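Local coordinates for inner membrane protein (Salmonella typhimurium LT2, PDB 2QJV) that is uncharacterised but belongs to the KduI/IolB family of cupin proteins, binds nickel, and probably acts as a sugar isomerase, at residues V54-L59 / D102-V107; S67-I72 / L116-I121; M76-R81 / Y189-P194; R81-S86 / L139-L144. The protein carries 2 engineered substitutions. One frame throughout, in Å; residues are numbered along the deposited sequence. Where two conformers were deposited one is given.

Interaction 1 of 4, residues V54-L59 / D102-V107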
# COMPACT_ATOMS: atom_id res chain seq x y z
N VAL A 54 -1.46 20.72 29.66
CA VAL A 54 -0.20 21.42 29.38
C VAL A 54 -0.51 22.69 28.57
O VAL A 54 -1.17 22.63 27.52
CB VAL A 54 0.82 20.54 28.65
CG1 VAL A 54 2.13 21.37 28.36
CG2 VAL A 54 1.13 19.24 29.45
N LEU A 55 -0.10 23.84 29.13
CA LEU A 55 -0.23 25.14 28.43
C LEU A 55 0.99 25.28 27.51
O LEU A 55 2.10 25.64 27.94
CB LEU A 55 -0.39 26.32 29.40
CG LEU A 55 -1.73 26.49 30.17
CD1 LEU A 55 -2.11 25.30 31.05
CD2 LEU A 55 -1.73 27.79 31.03
N VAL A 56 0.79 24.89 26.26
CA VAL A 56 1.85 24.89 25.25
C VAL A 56 2.26 26.36 24.92
O VAL A 56 3.43 26.69 24.74
CB VAL A 56 1.49 24.08 23.95
CG1 VAL A 56 2.69 24.15 22.95
CG2 VAL A 56 1.02 22.59 24.24
N ALA A 57 1.25 27.21 24.85
CA ALA A 57 1.39 28.64 24.57
C ALA A 57 0.13 29.37 25.06
O ALA A 57 -1.01 28.91 24.86
CB ALA A 57 1.63 28.88 23.10
N GLY A 58 0.34 30.50 25.72
CA GLY A 58 -0.76 31.30 26.19
C GLY A 58 -1.15 31.09 27.63
O GLY A 58 -0.56 30.29 28.35
N LEU A 59 -2.13 31.88 28.04
CA LEU A 59 -2.56 31.95 29.43
C LEU A 59 -3.97 31.42 29.59
O LEU A 59 -4.82 31.65 28.73
CB LEU A 59 -2.46 33.40 29.91
CG LEU A 59 -1.14 34.15 29.73
CD1 LEU A 59 -1.30 35.54 30.32
CD2 LEU A 59 0.06 33.43 30.34
N ASP A 102 -5.18 34.09 23.75
CA ASP A 102 -5.25 32.98 22.77
C ASP A 102 -4.42 31.86 23.41
O ASP A 102 -3.36 32.12 24.03
CB ASP A 102 -4.72 33.39 21.40
CG ASP A 102 -5.64 34.36 20.65
OD1 ASP A 102 -6.80 34.63 21.06
OD2 ASP A 102 -5.19 34.86 19.60
N LEU A 103 -4.91 30.64 23.29
CA LEU A 103 -4.35 29.51 23.98
C LEU A 103 -4.19 28.24 23.14
O LEU A 103 -5.11 27.82 22.41
CB LEU A 103 -5.28 29.18 25.18
CG LEU A 103 -4.91 28.03 26.13
CD1 LEU A 103 -3.66 28.32 27.01
CD2 LEU A 103 -6.12 27.62 26.95
N GLU A 104 -3.03 27.63 23.27
CA GLU A 104 -2.74 26.31 22.70
C GLU A 104 -2.62 25.38 23.88
O GLU A 104 -1.65 25.43 24.65
CB GLU A 104 -1.46 26.29 21.88
CG GLU A 104 -1.16 24.99 21.14
CD GLU A 104 0.22 25.09 20.45
OE1 GLU A 104 0.86 26.19 20.51
OE2 GLU A 104 0.68 24.07 19.91
N LEU A 105 -3.67 24.57 24.06
CA LEU A 105 -3.78 23.67 25.21
C LEU A 105 -3.67 22.21 24.82
O LEU A 105 -4.44 21.74 23.97
CB LEU A 105 -5.13 23.88 25.93
CG LEU A 105 -5.45 23.01 27.17
CD1 LEU A 105 -4.64 23.43 28.40
CD2 LEU A 105 -6.98 23.06 27.40
N ALA A 106 -2.77 21.50 25.50
CA ALA A 106 -2.62 20.04 25.33
C ALA A 106 -3.29 19.36 26.52
O ALA A 106 -3.12 19.77 27.68
CB ALA A 106 -1.14 19.61 25.18
N VAL A 107 -4.16 18.39 26.22
CA VAL A 107 -4.83 17.55 27.25
C VAL A 107 -4.27 16.12 27.07
O VAL A 107 -4.57 15.40 26.09
CB VAL A 107 -6.36 17.62 27.20
CG1 VAL A 107 -6.99 16.83 28.37
CG2 VAL A 107 -6.86 19.11 27.21

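Interaction 2 of 4, residues S67-I72 / L116-I121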
# COMPACT_ATOMS: atom_id res chain seq x y z
N SER A 67 -10.19 23.86 43.71
CA SER A 67 -9.09 24.69 43.26
C SER A 67 -9.42 25.56 42.04
O SER A 67 -10.12 25.13 41.12
CB SER A 67 -7.89 23.80 42.92
OG SER A 67 -7.40 23.12 44.07
N PHE A 68 -8.92 26.78 42.08
CA PHE A 68 -8.98 27.69 40.95
C PHE A 68 -7.56 28.29 40.72
O PHE A 68 -6.95 28.80 41.63
CB PHE A 68 -10.05 28.76 41.18
CG PHE A 68 -10.17 29.77 40.05
CD1 PHE A 68 -10.60 29.36 38.77
CD2 PHE A 68 -9.88 31.10 40.26
CE1 PHE A 68 -10.71 30.28 37.74
CE2 PHE A 68 -9.97 32.03 39.23
CZ PHE A 68 -10.39 31.61 37.97
N PHE A 69 -7.06 28.13 39.51
CA PHE A 69 -5.75 28.63 39.06
C PHE A 69 -6.04 29.75 38.08
O PHE A 69 -6.56 29.51 37.01
CB PHE A 69 -4.93 27.53 38.40
CG PHE A 69 -4.72 26.32 39.28
CD1 PHE A 69 -3.70 26.30 40.24
CD2 PHE A 69 -5.58 25.22 39.19
CE1 PHE A 69 -3.56 25.21 41.10
CE2 PHE A 69 -5.43 24.13 40.02
CZ PHE A 69 -4.42 24.11 40.96
N TYR A 70 -5.73 30.98 38.47
CA TYR A 70 -6.04 32.15 37.63
C TYR A 70 -4.90 32.60 36.73
O TYR A 70 -3.79 32.87 37.22
CB TYR A 70 -6.43 33.34 38.50
CG TYR A 70 -6.78 34.59 37.69
CD1 TYR A 70 -7.92 34.61 36.87
CD2 TYR A 70 -5.97 35.74 37.74
CE1 TYR A 70 -8.25 35.74 36.12
CE2 TYR A 70 -6.32 36.88 37.02
CZ TYR A 70 -7.45 36.87 36.20
OH TYR A 70 -7.76 38.01 35.49
N ARG A 71 -5.16 32.73 35.43
CA ARG A 71 -4.15 33.25 34.48
C ARG A 71 -2.78 32.60 34.64
O ARG A 71 -1.77 33.29 34.81
CB ARG A 71 -4.00 34.77 34.62
CG ARG A 71 -5.01 35.59 33.87
CD ARG A 71 -4.72 37.07 34.02
NE ARG A 71 -3.43 37.49 33.47
CZ ARG A 71 -3.22 37.95 32.23
NH1 ARG A 71 -4.19 38.08 31.33
NH2 ARG A 71 -1.99 38.30 31.91
N ILE A 72 -2.75 31.28 34.64
CA ILE A 72 -1.47 30.56 34.73
C ILE A 72 -0.90 30.49 33.30
O ILE A 72 -1.59 30.75 32.31
CB ILE A 72 -1.58 29.18 35.47
CG1 ILE A 72 -2.68 28.29 34.83
CG2 ILE A 72 -1.80 29.44 36.96
CD1 ILE A 72 -2.65 26.78 35.18
N LEU A 116 -4.91 10.93 44.05
CA LEU A 116 -4.05 12.11 44.10
C LEU A 116 -4.90 13.38 43.98
O LEU A 116 -5.97 13.34 43.36
CB LEU A 116 -3.01 12.07 42.98
CG LEU A 116 -1.98 10.94 43.07
CD1 LEU A 116 -1.19 10.86 41.76
CD2 LEU A 116 -1.07 11.13 44.30
N PRO A 117 -4.46 14.48 44.61
CA PRO A 117 -5.22 15.70 44.43
C PRO A 117 -4.89 16.44 43.15
O PRO A 117 -3.86 16.17 42.50
CB PRO A 117 -4.78 16.55 45.63
CG PRO A 117 -3.37 16.16 45.84
CD PRO A 117 -3.34 14.67 45.55
N VAL A 118 -5.80 17.33 42.76
CA VAL A 118 -5.53 18.27 41.71
C VAL A 118 -4.26 19.05 42.12
O VAL A 118 -4.11 19.44 43.27
CB VAL A 118 -6.73 19.26 41.54
CG1 VAL A 118 -6.35 20.50 40.67
CG2 VAL A 118 -7.99 18.55 41.01
N ARG A 119 -3.32 19.27 41.20
CA ARG A 119 -2.16 20.10 41.54
C ARG A 119 -1.60 20.86 40.35
O ARG A 119 -1.66 20.40 39.22
CB ARG A 119 -1.02 19.28 42.19
CG ARG A 119 -0.21 18.40 41.30
CD ARG A 119 0.94 17.73 42.04
NE ARG A 119 1.89 17.07 41.12
CZ ARG A 119 1.74 15.88 40.55
NH1 ARG A 119 0.66 15.12 40.75
NH2 ARG A 119 2.70 15.44 39.74
N LEU A 120 -1.05 22.03 40.64
CA LEU A 120 -0.31 22.79 39.68
C LEU A 120 1.09 22.21 39.53
O LEU A 120 1.73 21.83 40.51
CB LEU A 120 -0.16 24.25 40.14
CG LEU A 120 0.46 25.26 39.16
CD1 LEU A 120 -0.40 25.46 37.88
CD2 LEU A 120 0.72 26.60 39.87
N ILE A 121 1.55 22.10 38.29
CA ILE A 121 2.96 21.78 38.00
C ILE A 121 3.50 23.05 37.35
O ILE A 121 3.40 23.25 36.14
CB ILE A 121 3.18 20.54 37.10
CG1 ILE A 121 2.41 19.30 37.61
CG2 ILE A 121 4.72 20.29 36.96
CD1 ILE A 121 2.33 18.16 36.60
O HOH W 1 -4.63 22.21 44.00

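Interaction 3 of 4, residues M76-R81 / Y189-P194. With SO4 (sulfate ion), chain I; SO4 (sulfate ion), chain J.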
# COMPACT_ATOMS: atom_id res chain seq x y z
N MSE A 76 4.29 32.63 25.33
CA MSE A 76 3.35 32.85 24.24
C MSE A 76 3.71 32.01 23.02
O MSE A 76 3.02 32.05 22.01
CB MSE A 76 3.29 34.34 23.93
CG MSE A 76 2.91 35.19 25.17
SE MSE A 76 1.20 34.65 26.00
CE MSE A 76 0.07 35.21 24.59
N SER A 77 4.78 31.22 23.15
CA SER A 77 5.25 30.28 22.15
C SER A 77 6.08 29.18 22.84
O SER A 77 6.87 29.48 23.74
CB SER A 77 6.13 30.94 21.10
OG SER A 77 6.72 29.93 20.27
N PRO A 78 5.96 27.93 22.39
CA PRO A 78 6.86 26.90 22.99
C PRO A 78 8.37 27.22 22.75
O PRO A 78 9.21 26.89 23.58
CB PRO A 78 6.38 25.60 22.30
CG PRO A 78 5.80 26.06 21.01
CD PRO A 78 5.07 27.33 21.37
N PHE A 79 8.67 28.00 21.71
CA PHE A 79 10.03 28.35 21.31
C PHE A 79 10.73 29.42 22.19
O PHE A 79 11.86 29.82 21.90
CB PHE A 79 10.05 28.68 19.80
CG PHE A 79 9.83 27.44 18.97
CD1 PHE A 79 10.86 26.49 18.86
CD2 PHE A 79 8.61 27.17 18.37
CE1 PHE A 79 10.67 25.30 18.16
CE2 PHE A 79 8.41 25.99 17.66
CZ PHE A 79 9.44 25.06 17.55
N GLU A 80 10.06 29.84 23.26
CA GLU A 80 10.69 30.68 24.28
C GLU A 80 11.69 29.83 25.10
O GLU A 80 12.54 30.41 25.76
CB GLU A 80 9.66 31.35 25.19
CG GLU A 80 8.89 32.44 24.46
CD GLU A 80 7.93 33.22 25.35
OE1 GLU A 80 8.24 33.41 26.54
OE2 GLU A 80 6.89 33.68 24.84
N ARG A 81 11.56 28.49 25.06
CA ARG A 81 12.49 27.55 25.73
C ARG A 81 12.51 27.72 27.26
O ARG A 81 13.56 27.62 27.91
CB ARG A 81 13.91 27.67 25.19
CG ARG A 81 14.04 27.37 23.70
CD ARG A 81 15.43 27.64 23.22
NE ARG A 81 16.49 26.74 23.71
CZ ARG A 81 16.84 25.58 23.16
NH1 ARG A 81 16.27 25.11 22.07
NH2 ARG A 81 17.84 24.89 23.69
N TYR A 189 3.87 15.39 19.65
CA TYR A 189 3.18 16.55 19.11
C TYR A 189 4.29 17.53 18.71
O TYR A 189 4.92 18.18 19.58
CB TYR A 189 2.21 17.16 20.13
CG TYR A 189 1.56 18.47 19.69
CD1 TYR A 189 0.72 18.52 18.55
CD2 TYR A 189 1.70 19.63 20.45
CE1 TYR A 189 0.13 19.70 18.15
CE2 TYR A 189 1.08 20.83 20.07
CZ TYR A 189 0.30 20.87 18.91
OH TYR A 189 -0.30 22.04 18.56
N HIS A 190 4.46 17.70 17.40
CA HIS A 190 5.57 18.48 16.84
C HIS A 190 5.25 19.93 16.47
O HIS A 190 4.15 20.25 15.98
CB HIS A 190 6.11 17.83 15.56
CG HIS A 190 6.89 16.56 15.80
ND1 HIS A 190 8.26 16.55 15.92
CD2 HIS A 190 6.48 15.27 15.87
CE1 HIS A 190 8.67 15.30 16.07
NE2 HIS A 190 7.61 14.50 16.03
N ARG A 191 6.25 20.77 16.70
CA ARG A 191 6.21 22.20 16.37
C ARG A 191 7.55 22.59 15.73
O ARG A 191 8.61 22.00 16.04
CB ARG A 191 5.90 23.05 17.61
CG ARG A 191 4.58 22.70 18.31
CD ARG A 191 3.33 23.20 17.59
NE ARG A 191 2.88 24.46 18.15
CZ ARG A 191 3.24 25.67 17.76
NH1 ARG A 191 4.05 25.88 16.75
NH2 ARG A 191 2.76 26.70 18.42
N PHE A 192 7.49 23.61 14.85
CA PHE A 192 8.65 24.13 14.12
C PHE A 192 8.76 25.64 14.16
O PHE A 192 7.75 26.37 14.26
CB PHE A 192 8.64 23.64 12.65
CG PHE A 192 8.68 22.18 12.54
CD1 PHE A 192 9.91 21.50 12.54
CD2 PHE A 192 7.50 21.44 12.54
CE1 PHE A 192 9.92 20.12 12.55
CE2 PHE A 192 7.53 20.06 12.57
CZ PHE A 192 8.73 19.41 12.55
N ASN A 193 10.02 26.08 14.17
CA ASN A 193 10.41 27.47 14.10
C ASN A 193 11.56 27.64 13.10
O ASN A 193 12.67 27.11 13.32
CB ASN A 193 10.77 28.05 15.48
CG ASN A 193 10.97 29.54 15.43
OD1 ASN A 193 10.23 30.25 14.76
ND2 ASN A 193 11.99 30.03 16.11
N PRO A 194 11.32 28.35 11.97
CA PRO A 194 10.05 28.98 11.52
C PRO A 194 8.95 27.93 11.29
O PRO A 194 9.25 26.76 11.11
CB PRO A 194 10.45 29.76 10.25
CG PRO A 194 11.93 29.87 10.32
CD PRO A 194 12.43 28.69 11.08
S SO4 I . 19.16 26.75 26.58
O1 SO4 I . 19.19 26.43 28.02
O2 SO4 I . 19.38 25.47 25.90
O3 SO4 I . 20.24 27.68 26.20
O4 SO4 I . 17.90 27.45 26.24
S SO4 J . 2.83 29.06 14.86
O1 SO4 J . 3.97 28.12 14.96
O2 SO4 J . 1.90 28.73 13.80
O3 SO4 J . 3.34 30.38 14.43
O4 SO4 J . 2.20 29.18 16.18

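Interaction 4 of 4, residues R81-S86 / L139-L144. With SO4 (sulfate ion), chain I.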
# COMPACT_ATOMS: atom_id res chain seq x y z
N ARG A 81 11.56 28.49 25.06
CA ARG A 81 12.49 27.55 25.73
C ARG A 81 12.51 27.72 27.26
O ARG A 81 13.56 27.62 27.91
CB ARG A 81 13.91 27.67 25.19
CG ARG A 81 14.04 27.37 23.70
CD ARG A 81 15.43 27.64 23.22
NE ARG A 81 16.49 26.74 23.71
CZ ARG A 81 16.84 25.58 23.16
NH1 ARG A 81 16.27 25.11 22.07
NH2 ARG A 81 17.84 24.89 23.69
N ILE A 82 11.32 27.95 27.80
CA ILE A 82 11.11 28.06 29.24
C ILE A 82 10.01 27.06 29.57
O ILE A 82 9.14 26.77 28.70
CB ILE A 82 10.84 29.55 29.72
CG1 ILE A 82 9.47 30.07 29.20
CG2 ILE A 82 12.05 30.48 29.40
CD1 ILE A 82 9.12 31.48 29.72
N PRO A 83 10.06 26.45 30.78
CA PRO A 83 9.06 25.41 31.04
C PRO A 83 7.58 25.86 31.00
O PRO A 83 7.26 26.99 31.34
CB PRO A 83 9.45 24.90 32.45
CG PRO A 83 10.88 25.26 32.61
CD PRO A 83 11.03 26.56 31.89
N ALA A 84 6.74 24.95 30.52
CA ALA A 84 5.30 25.15 30.51
C ALA A 84 4.74 25.10 31.94
O ALA A 84 5.38 24.55 32.87
CB ALA A 84 4.63 24.08 29.68
N TYR A 85 3.59 25.75 32.11
CA TYR A 85 2.71 25.52 33.23
C TYR A 85 1.78 24.36 32.81
O TYR A 85 1.33 24.29 31.66
CB TYR A 85 1.85 26.73 33.59
CG TYR A 85 2.57 27.81 34.33
CD1 TYR A 85 3.50 28.63 33.68
CD2 TYR A 85 2.30 28.05 35.67
CE1 TYR A 85 4.16 29.66 34.38
CE2 TYR A 85 2.93 29.07 36.36
CZ TYR A 85 3.86 29.87 35.71
OH TYR A 85 4.50 30.85 36.44
N SER A 86 1.48 23.49 33.78
CA SER A 86 0.58 22.38 33.59
C SER A 86 -0.27 22.19 34.85
O SER A 86 0.09 22.65 35.94
CB SER A 86 1.35 21.06 33.31
OG SER A 86 2.27 21.27 32.25
N LEU A 139 17.39 20.12 24.82
CA LEU A 139 16.89 20.66 26.05
C LEU A 139 15.66 19.82 26.35
O LEU A 139 14.80 19.65 25.49
CB LEU A 139 16.57 22.16 25.93
CG LEU A 139 15.78 22.82 27.04
CD1 LEU A 139 16.57 22.78 28.38
CD2 LEU A 139 15.46 24.25 26.66
N VAL A 140 15.56 19.31 27.58
CA VAL A 140 14.48 18.45 28.03
C VAL A 140 13.82 19.06 29.30
O VAL A 140 14.52 19.50 30.21
CB VAL A 140 15.02 17.01 28.28
CG1 VAL A 140 13.91 16.04 28.81
CG2 VAL A 140 15.74 16.47 27.01
N HIS A 141 12.49 19.17 29.26
CA HIS A 141 11.64 19.60 30.36
C HIS A 141 10.77 18.44 30.81
O HIS A 141 9.80 18.02 30.12
CB HIS A 141 10.73 20.78 29.98
CG HIS A 141 11.45 22.05 29.64
ND1 HIS A 141 10.86 23.04 28.88
CD2 HIS A 141 12.71 22.49 29.91
CE1 HIS A 141 11.70 24.05 28.74
NE2 HIS A 141 12.84 23.74 29.35
N ASN A 142 11.11 17.87 31.97
CA ASN A 142 10.34 16.77 32.57
C ASN A 142 9.14 17.30 33.34
O ASN A 142 9.22 17.60 34.55
CB ASN A 142 11.26 15.89 33.44
CG ASN A 142 12.31 15.15 32.61
OD1 ASN A 142 13.52 15.36 32.76
ND2 ASN A 142 11.84 14.31 31.70
N ILE A 143 8.05 17.47 32.60
CA ILE A 143 6.78 17.96 33.14
C ILE A 143 6.18 16.97 34.17
O ILE A 143 5.81 17.36 35.26
CB ILE A 143 5.76 18.29 32.02
CG1 ILE A 143 6.26 19.47 31.18
CG2 ILE A 143 4.33 18.54 32.63
CD1 ILE A 143 5.52 19.69 29.88
N LEU A 144 6.13 15.69 33.82
CA LEU A 144 5.54 14.68 34.65
C LEU A 144 6.31 13.36 34.51
O LEU A 144 5.89 12.46 33.77
CB LEU A 144 4.04 14.53 34.35
CG LEU A 144 3.21 13.65 35.31
CD1 LEU A 144 3.53 13.92 36.79
CD2 LEU A 144 1.72 13.83 34.97
S SO4 I . 19.16 26.75 26.58
O1 SO4 I . 19.19 26.43 28.02
O2 SO4 I . 19.38 25.47 25.90
O3 SO4 I . 20.24 27.68 26.20
O4 SO4 I . 17.90 27.45 26.24
O HOH W 2 14.61 25.85 30.01

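Interaction 1 of 4, residues V54-L59 / D102-V107
E104 and V56 cross on one side of two antiparallel strands. E104 CG lies anti to its backbone N (chi1 -174°), and the chain stays extended beyond it. This lays the carboxylate against V56, with E104 CD 3.6 Å from V56 CG1. E104 OE1 also comes to 3.8 Å from A57 CB. The other branch of V56 turns to A106, CG2 to CB at 3.8 Å. V54 and A106 sit as a pair on this same face. L242 of strand 238-246 packs on V54, V56 and A106.

The other face is built of leucines. L55 CD1 meets L105 CD1 at 4.1 Å, while L55 CG faces L103 CD1. L103 CD1 also reaches back to A57 O at 3.5 Å.

Strands 49-55 and 104-111 are neighbours in the six-stranded cupin sheet. V54 and A106 are a hydrogen-bonded pair, bonded in both directions. Then the register slips by one residue. V56 N donates to E104 O at 3.0 Å, and A57 N gives the same oxygen a weak bond. This is a classic beta bulge. The return bond from E104 N to A57 O is nearly straight (175°). G58 follows with a positive phi of 97°, a backbone shape suited to glycine.

The E104 carboxylate is buried but has polar partners. OE2 is hydrogen-bonded to Y189 OH and forms a salt bridge with R191 NE. R219 adds a weak, long ion pair at OE1. The arginine and the hydroxyl would probably stabilise a charged carboxylate.

Interaction 2 of 4, residues S67-I72 / L116-I121
F69 CG is anti to its carbonyl carbon (chi1 -56°) and L120 CG is anti to its backbone N (chi1 -173°). With these turns the F69 ring and the L120 side chain lie alongside each other, running in opposite senses. F69 CE1 comes to 3.7 Å from L120 CB. F69 CD1 is also near L120 CD1. V118 meets the same ring at its edge, near the ring plane, with CG1 3.8 Å from F69 CE2. I72 adds a methyl contact. Its chi2 of 163° extends CD1 toward L120, and the two CD1 atoms of I72 and L120 are 3.8 Å apart.

No direct hydrogen bond joins the two segments. S67-I72 belongs to the connection between strands 60-61 and 86-89. It folds back beside strand 60-61 and the residue after it: F69 and V62 share backbone hydrogen bonding. R71 and I72 both face A60 in a G1 beta bulge. L116-I121 ends in strand 119-121, an outermost strand of the six-stranded cupin sheet within this chain. V87 of the adjoining strand touches both I72 and L120.

The polar link is one water. It donates to V118 O at 2.9 Å and is hydrogen-bonded to S67 OG, also at 2.9 Å. The side chain of V118 lies about 13 Å from a bound nickel ion. The CB of R119 points away from the loop, and its NH1 donates to L149 O.

Interaction 3 of 4, residues M76-R81 / Y189-P194
R191 runs past F79 and P78, meeting them with its CB and its guanidinium. CB packs on the F79 ring, 3.9 Å from CE2. The chain then bends twice, at chi2 (-76°) and chi3 (-96°), which carries it across P78 at about a right angle. NE salt-bridges E104 OE2. The guanidinium shows one face to the proline: P78 CG lies 4.0 Å above its plane, offset toward the rim. R191 NH2 is 3.8 Å from P78 CD and makes a weak bond to a sulfate. R191 NH1 holds the same sulfate more firmly, at 2.9 Å from its O1, and also donates to N218 OD1. R219 and N218 bind this sulfate too. It probably comes from the crystallisation liquor, but the nearby R191 and R219 guanidiniums probably favour an anion here.

F79 takes its other contacts from the strand. N193 CB sits over the ring centre, 3.5 Å from the centroid and 5° off the ring normal, a CH-pi contact. R191 O lies at the ring edge, 3.5 Å from F79 CZ. The ring thus rests on the strand by face and edge at once. Its backbone is set by an ST turn, in which F79 N donates to S77 OG at 3.1 Å. It overlaps a 3-10 segment, P78 to E80.

R191 and N193 belong to strand 181-193, which pairs with strand 238-246 in the five-stranded sheet. Y240 on that second strand touches P78, F79 and R191, and Y159 OH bonds P78 O. At the end of the segment, P194 packs on W262 of a neighbouring subunit.

Interaction 4 of 4, residues R81-S86 / L139-L144
R81-S86 and L139-I143 run side by side in nearly the same direction, 8° apart, with P83 CA 6.4 Å from H141 CA. No direct hydrogen bond links them, and the contact is made mostly by side chains, with one bridging water.

H141 is central. Its CG is anti to the carbonyl carbon (chi1 -64°), and its ring reaches the loop. P83 CG stands over the ring centre, 4.1 Å from the centroid, in a CH-pi contact. The pyrrolidine and the histidine side chain cross at about a right angle. H141 CE1 is 3.6 Å from I82 C, near the peptide that joins I82 to P83. Both ring nitrogens are bonded: ND1 to E157 OE2, and NE2 to a water that donates to R81 O.

Strand 138-142 belongs to the five-stranded sheet of this two-cupin chain. R81-S86 leads into strand 86-89 of the six-stranded sheet. The contact therefore joins the two halves of the fold. After N142, the centre of an inverse gamma turn, I143 and L144 form a classic beta bulge against strand 154-160.

At one end, L139 CD2 lies 3.6 Å above the guanidinium plane of R81, toward its rim. A sulfate, probably from the crystallisation liquor, meets the edge of that group. R81 NE donates to its O4 at 3.0 Å in a nearly straight bond (175°), and R81 NH2 to its O2 at 2.8 Å. H130 NE2 binds the same ion. At the other end, I143 CG2 comes to 3.4 Å from S86 OG, while A84 CB is only loosely near I143 CD1.

How the interactions relate
Interactions 1, 3 and 4 are buried, while interaction 2 lies at the surface. Interactions 1 and 2 both reach the six-stranded sheet. The first joins two strands by backbone bonds, and the second lays a loop on an outermost strand with apolar contacts and one water. Interactions 3 and 4 set consecutive parts of one connection, sharing R81, against the five-stranded sheet. Both rely on ring faces and arginine, without direct hydrogen bonds between their segments. The E104 carboxylate ties interaction 1 to interaction 3. Interaction 4 meets interactions 1 and 2 through backbone pairs, Y85 with L55 and S86 with I121.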